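Local atomic coordinates of cellulose 1,4-beta-cellobiosidase (Thermobifida fusca, PDB entry 4JJJ), a protein that probably hydrolyses cellulose chains and releases cellobiose, here seen as the family 48 glycoside hydrolase domain of a longer cellulase that also has a carbohydrate-binding module. Residues E35-E40 and P595-V600; P547-L552 and P611-E616; W184-H189 and S586-Y591. The protein carries 1 engineered substitution. All blocks are in the same frame, centred on the assembly; numbering follows the deposited sequence. Where two conformers were deposited one is given.

How the contacts relate
All three contacts lie on the same side of the domain's centre. Contacts 1 and 2 are the closest pair, with centres about 8 Å apart. Trp549 of contact 2 touches Met37 and Val600 of contact 1. Contact 3 is about 14 Å from contact 1 and about 17 Å from contact 2, centre to centre. Val39 CB lies 3.6 Å from Trp184 CH2, which joins contacts 1 and 3. Arg551 NH2 forms a salt bridge of 3.2 Å with Glu185 OE2, joining contacts 2 and 3. Contact 1 reaches the glycan pocket directly through Glu40. The side chains of Pro547 and Thr186 lie about 7 and 8 Å from bound sugars, between nearest atoms.

Contact 1. Residues E35-E40 and P595-V600; sequences ETMIVE and PLWPQV. With GLC (alpha-D-glucopyranose), chain C; BGC (beta-D-glucopyranose), chain B; BGC (beta-D-glucopyranose), chain D.
Met37 packs against Leu596, Trp597 and Val600, where a loop of the (alpha/alpha)6 catalytic domain meets helix 597-604 and the turn leading to it. The loop lies between strands 27-30 and 47-49 and runs on to the glycan pocket.

The contact between the two segments is mainly apolar. CG of Met37 is anti to the backbone N (chi1 -174°), and the chain is extended beyond it. Leu596 crosses this chain at about a right angle. Its CB lies 3.9 Å from Met37 SD, and its CD2 lies 3.9 Å from Met37 CB. Val600 meets Met37 tip to tip, with the methyl CE facing both of its branches. CE also lies near the plane of the Trp597 ring, at its edge, 3.9 Å from CE3. Met37 was deposited in two conformers, so the fine spacing at CE is doubtful. Thr36 adds a looser touch, with OG1 4.3 Å from Pro595 CD.

Polar bonds add to the hold. Thr36 OG1 is hydrogen-bonded to Asp594, just before Pro595, whose OD1 also accepts a hydrogen bond from Leu596 N. The side chain of Thr36 is about 4 Å from a bound zinc ion, between nearest atoms.

Glu40 carries the loop into the sugar site. A salt bridge from OE1 to Arg619 and a hydrogen bond between OE2 and His32 hold its carboxylate in place. OE2 also accepts a hydrogen bond of 2.7 Å from O2 of the chain D beta-D-glucopyranose.

Contact 2. Residues P547-L552 and P611-E616; sequences PSWDRL and PAPIVE. With ZN (zinc ion), chain Y; CA (calcium ion), chain F.
Pro547 and Trp549 meet Ala612, Pro613 and Val615 at a water-bridged junction of two loops, close to the glycan pocket of the catalytic domain. No direct hydrogen bond crosses it. Water 1 makes the polar link with three bonds. It donates to Pro547 O and to Pro613 O (2.7 Å). It also accepts from Trp549 NE1 at 2.8 Å, lying in the plane of the indole ring. Both protons of the water are thus used, and two backbone carbonyl groups are tied to one indole N-H.

An apolar pair adds to the junction. Pro547 CD lies 4.0 Å from Val615 CG2, and the two side chains cross obliquely. Val615 CG2, the methyl that touches, sits between the backbone N and the carbonyl carbon. Two van der Waals touches complete the contact. Ala612 CB sits 4.0 Å from Pro547 O, and Pro613 CG approaches Trp549 NE1 to 4.2 Å.

Each segment also binds a metal. Asp550 O coordinates a calcium ion at 2.2 Å, with Asp553, Asp554 and three waters. Glu616 OE2 binds a zinc ion at 1.9 Å.

Backbone bonds tie Val615 to Glu545 and Leu552 to Leu585. Segment 611-616 lies in the loop between helix 597-604 and helix 620-637, and the first of these helices covers the junction: Val600 packs on Trp549, and Gln599 on Pro613.

Contact 3. Residues W184-H189 and S586-Y591; sequences WETIPH and SIRSFY. With CA (calcium ion), chain E.
Arg588 reaches across to Thr186 and Pro188, joining two loops of the (alpha/alpha)6 catalytic domain through a buried contact. One loop leads into strand 189-190, the other towards helix 597-604. From CB the side chain of Arg588 runs out extended through CG and CD to NE, and these carbons span the distance to segment 184-189. NE comes 3.8 Å from Pro188 CG. A chi4 of 79° then swings CZ off the line of the chain. Pro188 CD lies over one face of the guanidinium, 3.4 Å above its plane and offset toward the rim.

At the tip, NH2 donates to Thr186 O at 3.2 Å, with an N-H...O angle of 149°. The donor sits above the carbonyl plane. Thr186 OG1 lies at the guanidinium edge, 2.9 Å from NH2. NH1 gives a hydrogen bond to water 7, which donates to Trp184 O and Thr186 O. Beyond the two segments, the strongest polar partner of Arg588 is Phe584, and NH2 also forms a salt bridge with Asp43 that would offset the buried charge.

Beside Arg588, Ile587 CD1 packs against Pro188 CD at 4.0 Å and Ile187 CG1 at 4.1 Å. Glu185 binds a calcium ion through both carboxylate oxygens, with the backbone O of Arg180 and the side chains of Asp408 and Glu560. Where the strand begins, His189 ND1 donates to Ile187 O at 2.9 Å, nearly straight at 172° and in the plane of the imidazole.

Contact 1. Residues E35-E40 and P595-V600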
loop_
_atom_site.group_PDB
_atom_site.type_symbol
_atom_site.label_atom_id
_atom_site.label_comp_id
_atom_site.label_asym_id
_atom_site.label_seq_id
_atom_site.Cartn_x
_atom_site.Cartn_y
_atom_site.Cartn_z
ATOM N N GLU A 35 10.187 7.993 14.706
ATOM C CA GLU A 35 11.192 7.071 15.208
ATOM C C GLU A 35 11.832 6.365 14.022
ATOM O O GLU A 35 11.142 6.015 13.075
ATOM C CB GLU A 35 10.580 6.064 16.241
ATOM C CG GLU A 35 9.919 6.668 17.450
ATOM C CD GLU A 35 8.525 7.258 17.156
ATOM O OE1 GLU A 35 7.887 6.842 16.149
ATOM O OE2 GLU A 35 8.140 8.103 18.021
ATOM N N THR A 36 13.151 6.111 14.089
ATOM C CA THR A 36 13.867 5.512 13.020
ATOM C C THR A 36 13.867 4.001 12.989
ATOM O O THR A 36 13.911 3.425 11.935
ATOM C CB THR A 36 15.283 6.054 12.969
ATOM O OG1 THR A 36 15.864 5.943 14.290
ATOM C CG2 THR A 36 15.302 7.464 12.427
ATOM N N MET A 37 13.842 3.361 14.163
ATOM C CA MET A 37 13.958 1.850 14.230
ATOM C C MET A 37 12.582 1.215 14.197
ATOM O O MET A 37 11.914 1.076 15.248
ATOM C CB MET A 37 14.783 1.370 15.402
ATOM C CG MET A 37 15.020 -0.165 15.401
ATOM S SD MET A 37 16.363 -0.688 16.482
ATOM C CE MET A 37 16.282 -2.435 16.238
ATOM N N ILE A 38 12.209 0.790 12.994
ATOM C CA ILE A 38 10.914 0.253 12.748
ATOM C C ILE A 38 11.007 -0.581 11.489
ATOM O O ILE A 38 11.536 -0.136 10.473
ATOM C CB ILE A 38 9.826 1.396 12.622
ATOM C CG1 ILE A 38 8.420 0.791 12.378
ATOM C CG2 ILE A 38 10.188 2.411 11.587
ATOM C CD1 ILE A 38 7.357 1.815 12.687
ATOM N N VAL A 39 10.499 -1.820 11.561
ATOM C CA VAL A 39 10.644 -2.767 10.483
ATOM C C VAL A 39 9.303 -3.531 10.313
ATOM O O VAL A 39 8.885 -4.333 11.171
ATOM C CB VAL A 39 11.794 -3.795 10.742
ATOM C CG1 VAL A 39 11.929 -4.756 9.612
ATOM C CG2 VAL A 39 13.105 -2.981 11.054
ATOM N N GLU A 40 8.569 -3.189 9.233
ATOM C CA GLU A 40 7.194 -3.723 9.114
ATOM C C GLU A 40 6.695 -3.816 7.696
ATOM O O GLU A 40 5.961 -4.729 7.335
ATOM C CB GLU A 40 6.197 -2.987 10.021
ATOM C CG GLU A 40 6.049 -1.493 9.748
ATOM C CD GLU A 40 5.406 -0.702 10.915
ATOM O OE1 GLU A 40 5.347 -1.224 12.036
ATOM O OE2 GLU A 40 4.925 0.407 10.536
ATOM N N PRO A 595 19.270 5.003 18.288
ATOM C CA PRO A 595 19.065 5.067 19.730
ATOM C C PRO A 595 18.356 3.907 20.375
ATOM O O PRO A 595 18.547 3.681 21.560
ATOM C CB PRO A 595 18.337 6.367 19.933
ATOM C CG PRO A 595 17.745 6.684 18.632
ATOM C CD PRO A 595 18.648 6.099 17.561
ATOM N N LEU A 596 17.536 3.153 19.587
ATOM C CA LEU A 596 16.844 1.990 20.202
ATOM C C LEU A 596 17.722 0.752 20.228
ATOM O O LEU A 596 17.351 -0.255 20.822
ATOM C CB LEU A 596 15.545 1.789 19.395
ATOM C CG LEU A 596 14.598 0.745 19.990
ATOM C CD1 LEU A 596 13.969 1.274 21.227
ATOM C CD2 LEU A 596 13.471 0.474 18.997
ATOM N N TRP A 597 18.794 0.767 19.475
ATOM C CA TRP A 597 19.586 -0.428 19.257
ATOM C C TRP A 597 20.044 -1.075 20.579
ATOM O O TRP A 597 19.884 -2.302 20.777
ATOM C CB TRP A 597 20.732 -0.262 18.280
ATOM C CG TRP A 597 21.541 -1.459 18.180
ATOM C CD1 TRP A 597 22.772 -1.624 18.723
ATOM C CD2 TRP A 597 21.211 -2.696 17.584
ATOM N NE1 TRP A 597 23.272 -2.852 18.449
ATOM C CE2 TRP A 597 22.307 -3.570 17.816
ATOM C CE3 TRP A 597 20.096 -3.187 16.904
ATOM C CZ2 TRP A 597 22.349 -4.899 17.414
ATOM C CZ3 TRP A 597 20.135 -4.551 16.482
ATOM C CH2 TRP A 597 21.228 -5.365 16.754
ATOM N N PRO A 598 20.608 -0.268 21.509
ATOM C CA PRO A 598 21.071 -0.966 22.704
ATOM C C PRO A 598 20.007 -1.774 23.445
ATOM O O PRO A 598 20.258 -2.846 23.982
ATOM C CB PRO A 598 21.644 0.170 23.578
ATOM C CG PRO A 598 22.074 1.191 22.594
ATOM C CD PRO A 598 20.938 1.159 21.565
ATOM N N GLN A 599 18.794 -1.189 23.555
ATOM C CA GLN A 599 17.708 -1.924 24.181
ATOM C C GLN A 599 17.301 -3.197 23.402
ATOM O O GLN A 599 16.953 -4.263 24.009
ATOM C CB GLN A 599 16.478 -1.084 24.292
ATOM C CG GLN A 599 16.484 -0.093 25.385
ATOM C CD GLN A 599 15.358 0.966 25.215
ATOM O OE1 GLN A 599 15.545 2.044 24.620
ATOM N NE2 GLN A 599 14.185 0.594 25.678
ATOM N N VAL A 600 17.300 -3.116 22.063
ATOM C CA VAL A 600 17.011 -4.309 21.223
ATOM C C VAL A 600 18.071 -5.383 21.487
ATOM O O VAL A 600 17.740 -6.577 21.772
ATOM C CB VAL A 600 16.837 -3.960 19.755
ATOM C CG1 VAL A 600 16.791 -5.191 18.877
ATOM C CG2 VAL A 600 15.616 -2.993 19.594
HETATM C C1 GLC C . 1.551 -3.697 13.388
HETATM C C2 GLC C . 1.345 -4.502 12.168
HETATM C C3 GLC C . 2.019 -3.821 10.948
HETATM C C4 GLC C . 1.509 -2.385 10.780
HETATM C C5 GLC C . 1.690 -1.697 12.135
HETATM C C6 GLC C . 1.154 -0.298 12.230
HETATM O O1 GLC C . 2.917 -3.713 13.518
HETATM O O2 GLC C . 2.070 -5.799 12.326
HETATM O O3 GLC C . 1.862 -4.594 9.770
HETATM O O4 GLC C . 2.333 -1.688 9.822
HETATM O O5 GLC C . 0.997 -2.420 13.154
HETATM O O6 GLC C . -0.218 -0.341 12.058
HETATM C C2 BGC B . 0.968 -4.660 11.848
HETATM C C3 BGC B . 1.678 -3.969 10.690
HETATM C C4 BGC B . 1.427 -2.447 10.728
HETATM C C5 BGC B . 1.602 -1.785 12.109
HETATM C C6 BGC B . 1.026 -0.369 12.182
HETATM C C1 BGC B . 1.250 -3.959 13.156
HETATM O O1 BGC B . 0.464 -4.654 14.179
HETATM O O2 BGC B . 1.482 -6.033 11.823
HETATM O O3 BGC B . 1.245 -4.503 9.434
HETATM O O4 BGC B . 2.281 -1.742 9.824
HETATM O O5 BGC B . 0.922 -2.549 13.105
HETATM O O6 BGC B . -0.369 -0.335 12.025
HETATM C C2 BGC D . 2.539 -0.245 8.018
HETATM C C3 BGC D . 1.937 0.289 6.720
HETATM C C4 BGC D . 1.461 -0.889 5.821
HETATM C C5 BGC D . 0.620 -1.924 6.610
HETATM C C6 BGC D . 0.332 -3.136 5.757
HETATM C C1 BGC D . 1.605 -1.214 8.718
HETATM O O2 BGC D . 2.787 0.834 8.910
HETATM O O3 BGC D . 2.949 1.101 6.076
HETATM O O4 BGC D . 0.707 -0.340 4.721
HETATM O O5 BGC D . 1.351 -2.286 7.789
HETATM O O6 BGC D . 1.531 -3.735 5.303
#

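Contact 2. Residues P547-L552 and P611-E616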
loop_
_atom_site.group_PDB
_atom_site.type_symbol
_atom_site.label_atom_id
_atom_site.label_comp_id
_atom_site.label_asym_id
_atom_site.label_seq_id
_atom_site.Cartn_x
_atom_site.Cartn_y
_atom_site.Cartn_z
ATOM N N PRO A 547 7.368 -4.607 19.771
ATOM C CA PRO A 547 7.679 -5.332 18.540
ATOM C C PRO A 547 8.683 -6.470 18.794
ATOM O O PRO A 547 9.328 -6.569 19.842
ATOM C CB PRO A 547 8.296 -4.275 17.593
ATOM C CG PRO A 547 8.414 -3.100 18.391
ATOM C CD PRO A 547 7.727 -3.181 19.691
ATOM N N SER A 548 8.737 -7.452 17.894
ATOM C CA SER A 548 9.772 -8.499 17.994
ATOM C C SER A 548 10.884 -8.264 16.991
ATOM O O SER A 548 10.647 -7.857 15.884
ATOM C CB SER A 548 9.229 -9.919 17.831
ATOM O OG SER A 548 8.694 -10.133 16.567
ATOM N N TRP A 549 12.080 -8.666 17.390
ATOM C CA TRP A 549 13.323 -8.359 16.708
ATOM C C TRP A 549 14.210 -9.584 16.391
ATOM O O TRP A 549 15.309 -9.384 15.908
ATOM C CB TRP A 549 14.149 -7.442 17.636
ATOM C CG TRP A 549 13.451 -6.158 17.909
ATOM C CD1 TRP A 549 12.795 -5.833 19.071
ATOM C CD2 TRP A 549 13.260 -5.031 17.004
ATOM N NE1 TRP A 549 12.238 -4.560 18.937
ATOM C CE2 TRP A 549 12.504 -4.055 17.704
ATOM C CE3 TRP A 549 13.658 -4.744 15.679
ATOM C CZ2 TRP A 549 12.106 -2.879 17.132
ATOM C CZ3 TRP A 549 13.284 -3.543 15.114
ATOM C CH2 TRP A 549 12.528 -2.611 15.863
ATOM N N ASP A 550 13.735 -10.753 16.692
ATOM C CA ASP A 550 14.581 -11.908 16.643
ATOM C C ASP A 550 15.030 -12.259 15.247
ATOM O O ASP A 550 16.025 -12.993 15.057
ATOM C CB ASP A 550 13.863 -13.097 17.263
ATOM C CG ASP A 550 12.625 -13.394 16.557
ATOM O OD1 ASP A 550 11.663 -12.604 16.722
ATOM O OD2 ASP A 550 12.547 -14.369 15.802
ATOM N N ARG A 551 14.404 -11.768 14.194
ATOM C CA ARG A 551 14.933 -12.097 12.857
ATOM C C ARG A 551 16.059 -11.194 12.356
ATOM O O ARG A 551 16.621 -11.429 11.292
ATOM C CB ARG A 551 13.766 -12.021 11.853
ATOM C CG ARG A 551 12.642 -12.937 12.229
ATOM C CD ARG A 551 11.355 -12.863 11.398
ATOM N NE ARG A 551 11.648 -13.315 10.040
ATOM C CZ ARG A 551 10.716 -13.655 9.122
ATOM N NH1 ARG A 551 9.413 -13.428 9.358
ATOM N NH2 ARG A 551 11.093 -14.095 7.952
ATOM N N LEU A 552 16.417 -10.189 13.123
ATOM C CA LEU A 552 17.357 -9.249 12.599
ATOM C C LEU A 552 18.774 -9.823 12.423
ATOM O O LEU A 552 19.508 -9.387 11.569
ATOM C CB LEU A 552 17.270 -7.983 13.417
ATOM C CG LEU A 552 17.905 -7.761 14.715
ATOM C CD1 LEU A 552 19.398 -7.603 14.524
ATOM C CD2 LEU A 552 17.284 -6.491 15.317
ATOM N N PRO A 611 13.210 -7.732 28.996
ATOM C CA PRO A 611 12.120 -7.800 28.048
ATOM C C PRO A 611 12.421 -6.958 26.793
ATOM O O PRO A 611 13.259 -6.076 26.845
ATOM C CB PRO A 611 10.899 -7.278 28.841
ATOM C CG PRO A 611 11.416 -6.753 30.140
ATOM C CD PRO A 611 12.867 -7.107 30.296
ATOM N N ALA A 612 11.700 -7.250 25.737
ATOM C CA ALA A 612 11.781 -6.479 24.530
ATOM C C ALA A 612 11.307 -5.037 24.800
ATOM O O ALA A 612 10.421 -4.842 25.628
ATOM C CB ALA A 612 10.953 -7.145 23.449
ATOM N N PRO A 613 11.937 -4.052 24.143
ATOM C CA PRO A 613 11.577 -2.689 24.461
ATOM C C PRO A 613 10.070 -2.430 24.139
ATOM O O PRO A 613 9.529 -2.931 23.185
ATOM C CB PRO A 613 12.475 -1.794 23.599
ATOM C CG PRO A 613 13.083 -2.681 22.617
ATOM C CD PRO A 613 13.068 -4.117 23.169
ATOM N N ILE A 614 9.484 -1.639 24.996
ATOM C CA ILE A 614 8.107 -1.124 24.800
ATOM C C ILE A 614 8.280 0.295 24.345
ATOM O O ILE A 614 8.975 1.133 24.962
ATOM C CB ILE A 614 7.291 -1.196 26.110
ATOM C CG1 ILE A 614 7.212 -2.625 26.520
ATOM C CG2 ILE A 614 5.856 -0.601 25.880
ATOM C CD1 ILE A 614 6.616 -2.872 27.898
ATOM N N VAL A 615 7.674 0.596 23.181
ATOM C CA VAL A 615 7.896 1.869 22.509
ATOM C C VAL A 615 6.537 2.535 22.270
ATOM O O VAL A 615 5.517 1.860 22.225
ATOM C CB VAL A 615 8.633 1.642 21.173
ATOM C CG1 VAL A 615 9.998 0.980 21.347
ATOM C CG2 VAL A 615 7.829 0.827 20.195
ATOM N N GLU A 616 6.547 3.852 22.093
ATOM C CA GLU A 616 5.342 4.599 21.801
ATOM C C GLU A 616 5.624 5.300 20.462
ATOM O O GLU A 616 6.322 6.347 20.435
ATOM C CB GLU A 616 4.932 5.562 22.900
ATOM C CG GLU A 616 4.526 4.821 24.171
ATOM C CD GLU A 616 3.608 5.493 25.093
ATOM O OE1 GLU A 616 3.074 6.546 24.735
ATOM O OE2 GLU A 616 3.343 4.830 26.142
HETATM ZN ZN ZN Y . 1.774 5.598 26.944
HETATM CA CA CA F . 17.654 -14.303 15.663
HETATM O O HOH W 1 10.501 -4.396 21.178
HETATM O O HOH W 2 0.090 5.653 25.809
HETATM O O HOH W 3 16.267 -15.771 16.246
HETATM O O HOH W 4 17.889 -13.355 17.665
HETATM O O HOH W 5 19.515 -15.565 16.289
HETATM O O HOH W 6 1.898 7.290 28.071
#

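Contact 3. Residues W184-H189 and S586-Y591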
loop_
_atom_site.group_PDB
_atom_site.type_symbol
_atom_site.label_atom_id
_atom_site.label_comp_id
_atom_site.label_asym_id
_atom_site.label_seq_id
_atom_site.Cartn_x
_atom_site.Cartn_y
_atom_site.Cartn_z
ATOM N N TRP A 184 12.094 -8.732 6.545
ATOM C CA TRP A 184 13.404 -9.097 7.176
ATOM C C TRP A 184 14.382 -9.702 6.186
ATOM O O TRP A 184 15.541 -9.845 6.544
ATOM C CB TRP A 184 13.196 -10.061 8.301
ATOM C CG TRP A 184 12.307 -9.559 9.349
ATOM C CD1 TRP A 184 10.949 -9.731 9.408
ATOM C CD2 TRP A 184 12.641 -8.609 10.332
ATOM N NE1 TRP A 184 10.434 -9.010 10.490
ATOM C CE2 TRP A 184 11.463 -8.309 11.065
ATOM C CE3 TRP A 184 13.838 -8.043 10.738
ATOM C CZ2 TRP A 184 11.462 -7.381 12.134
ATOM C CZ3 TRP A 184 13.834 -7.146 11.797
ATOM C CH2 TRP A 184 12.689 -6.854 12.492
ATOM N N GLU A 185 13.905 -10.072 4.980
ATOM C CA GLU A 185 14.650 -10.966 4.058
ATOM C C GLU A 185 14.996 -10.358 2.747
ATOM O O GLU A 185 15.461 -11.047 1.872
ATOM C CB GLU A 185 13.857 -12.266 3.897
ATOM C CG GLU A 185 13.736 -13.121 5.188
ATOM C CD GLU A 185 12.700 -14.179 5.130
ATOM O OE1 GLU A 185 11.599 -13.900 4.677
ATOM O OE2 GLU A 185 12.915 -15.306 5.562
ATOM N N THR A 186 14.812 -9.030 2.582
ATOM C CA THR A 186 15.071 -8.325 1.333
ATOM C C THR A 186 16.520 -7.799 1.322
ATOM O O THR A 186 17.180 -7.685 2.365
ATOM C CB THR A 186 14.180 -7.057 1.230
ATOM O OG1 THR A 186 14.495 -6.223 2.407
ATOM C CG2 THR A 186 12.701 -7.478 1.220
ATOM N N ILE A 187 16.976 -7.444 0.141
ATOM C CA ILE A 187 18.236 -6.722 -0.063
ATOM C C ILE A 187 17.814 -5.360 -0.698
ATOM O O ILE A 187 17.472 -5.263 -1.883
ATOM C CB ILE A 187 19.247 -7.507 -0.949
ATOM C CG1 ILE A 187 19.544 -8.854 -0.290
ATOM C CG2 ILE A 187 20.437 -6.613 -1.212
ATOM C CD1 ILE A 187 20.213 -9.809 -1.231
ATOM N N PRO A 188 17.806 -4.275 0.151
ATOM C CA PRO A 188 17.489 -2.975 -0.379
ATOM C C PRO A 188 18.435 -2.563 -1.507
ATOM O O PRO A 188 19.637 -2.766 -1.400
ATOM C CB PRO A 188 17.526 -2.016 0.834
ATOM C CG PRO A 188 17.338 -2.971 2.006
ATOM C CD PRO A 188 18.158 -4.224 1.583
ATOM N N HIS A 189 17.848 -1.937 -2.480
ATOM C CA HIS A 189 18.547 -1.593 -3.714
ATOM C C HIS A 189 17.996 -0.350 -4.389
ATOM O O HIS A 189 16.857 0.111 -4.145
ATOM C CB HIS A 189 18.520 -2.800 -4.647
ATOM C CG HIS A 189 17.149 -3.254 -5.018
ATOM N ND1 HIS A 189 16.382 -4.107 -4.250
ATOM C CD2 HIS A 189 16.375 -2.880 -6.036
ATOM C CE1 HIS A 189 15.204 -4.280 -4.822
ATOM N NE2 HIS A 189 15.176 -3.573 -5.921
ATOM N N SER A 586 23.469 -7.163 9.141
ATOM C CA SER A 586 24.778 -6.999 8.557
ATOM C C SER A 586 24.808 -6.227 7.243
ATOM O O SER A 586 25.861 -5.619 6.881
ATOM C CB SER A 586 25.547 -8.342 8.433
ATOM O OG SER A 586 25.166 -9.021 7.277
ATOM N N ILE A 587 23.674 -6.117 6.526
ATOM C CA ILE A 587 23.617 -5.275 5.349
ATOM C C ILE A 587 22.887 -3.960 5.611
ATOM O O ILE A 587 22.602 -3.191 4.671
ATOM C CB ILE A 587 22.999 -5.976 4.137
ATOM C CG1 ILE A 587 21.546 -6.479 4.312
ATOM C CG2 ILE A 587 23.817 -7.160 3.793
ATOM C CD1 ILE A 587 20.859 -6.779 3.014
ATOM N N ARG A 588 22.654 -3.732 6.897
ATOM C CA ARG A 588 22.076 -2.450 7.406
ATOM C C ARG A 588 22.806 -2.028 8.722
ATOM O O ARG A 588 22.207 -1.749 9.744
ATOM C CB ARG A 588 20.565 -2.602 7.670
ATOM C CG ARG A 588 19.773 -2.967 6.424
ATOM C CD ARG A 588 18.343 -3.260 6.829
ATOM N NE ARG A 588 17.428 -3.657 5.758
ATOM C CZ ARG A 588 17.396 -4.898 5.247
ATOM N NH1 ARG A 588 18.233 -5.821 5.585
ATOM N NH2 ARG A 588 16.464 -5.237 4.337
ATOM N N SER A 589 24.145 -1.988 8.642
ATOM C CA SER A 589 24.953 -1.910 9.838
ATOM C C SER A 589 24.829 -0.582 10.545
ATOM O O SER A 589 25.117 -0.507 11.726
ATOM C CB SER A 589 26.435 -2.255 9.582
ATOM O OG SER A 589 27.039 -1.287 8.814
ATOM N N PHE A 590 24.335 0.387 9.832
ATOM C CA PHE A 590 23.985 1.681 10.423
ATOM C C PHE A 590 22.995 1.568 11.610
ATOM O O PHE A 590 22.863 2.477 12.406
ATOM C CB PHE A 590 23.463 2.664 9.379
ATOM C CG PHE A 590 22.339 2.122 8.517
ATOM C CD1 PHE A 590 21.053 2.064 8.954
ATOM C CD2 PHE A 590 22.625 1.642 7.257
ATOM C CE1 PHE A 590 20.020 1.523 8.183
ATOM C CE2 PHE A 590 21.604 1.165 6.473
ATOM C CZ PHE A 590 20.359 1.050 6.927
ATOM N N TYR A 591 22.181 0.520 11.626
ATOM C CA TYR A 591 21.253 0.280 12.697
ATOM C C TYR A 591 21.901 0.206 14.030
ATOM O O TYR A 591 21.288 0.508 15.001
ATOM C CB TYR A 591 20.287 -0.844 12.464
ATOM C CG TYR A 591 18.936 -0.502 11.925
ATOM C CD1 TYR A 591 18.178 0.433 12.572
ATOM C CD2 TYR A 591 18.379 -1.221 10.906
ATOM C CE1 TYR A 591 16.889 0.798 12.140
ATOM C CE2 TYR A 591 17.085 -0.885 10.444
ATOM C CZ TYR A 591 16.331 0.055 11.141
ATOM O OH TYR A 591 14.984 0.361 10.772
HETATM CA CA CA E . 10.551 -16.033 4.711
HETATM O O HOH W 7 17.496 -8.548 4.945
HETATM O O HOH W 8 8.775 -17.806 4.560
HETATM O O HOH W 9 11.894 -17.425 3.388
#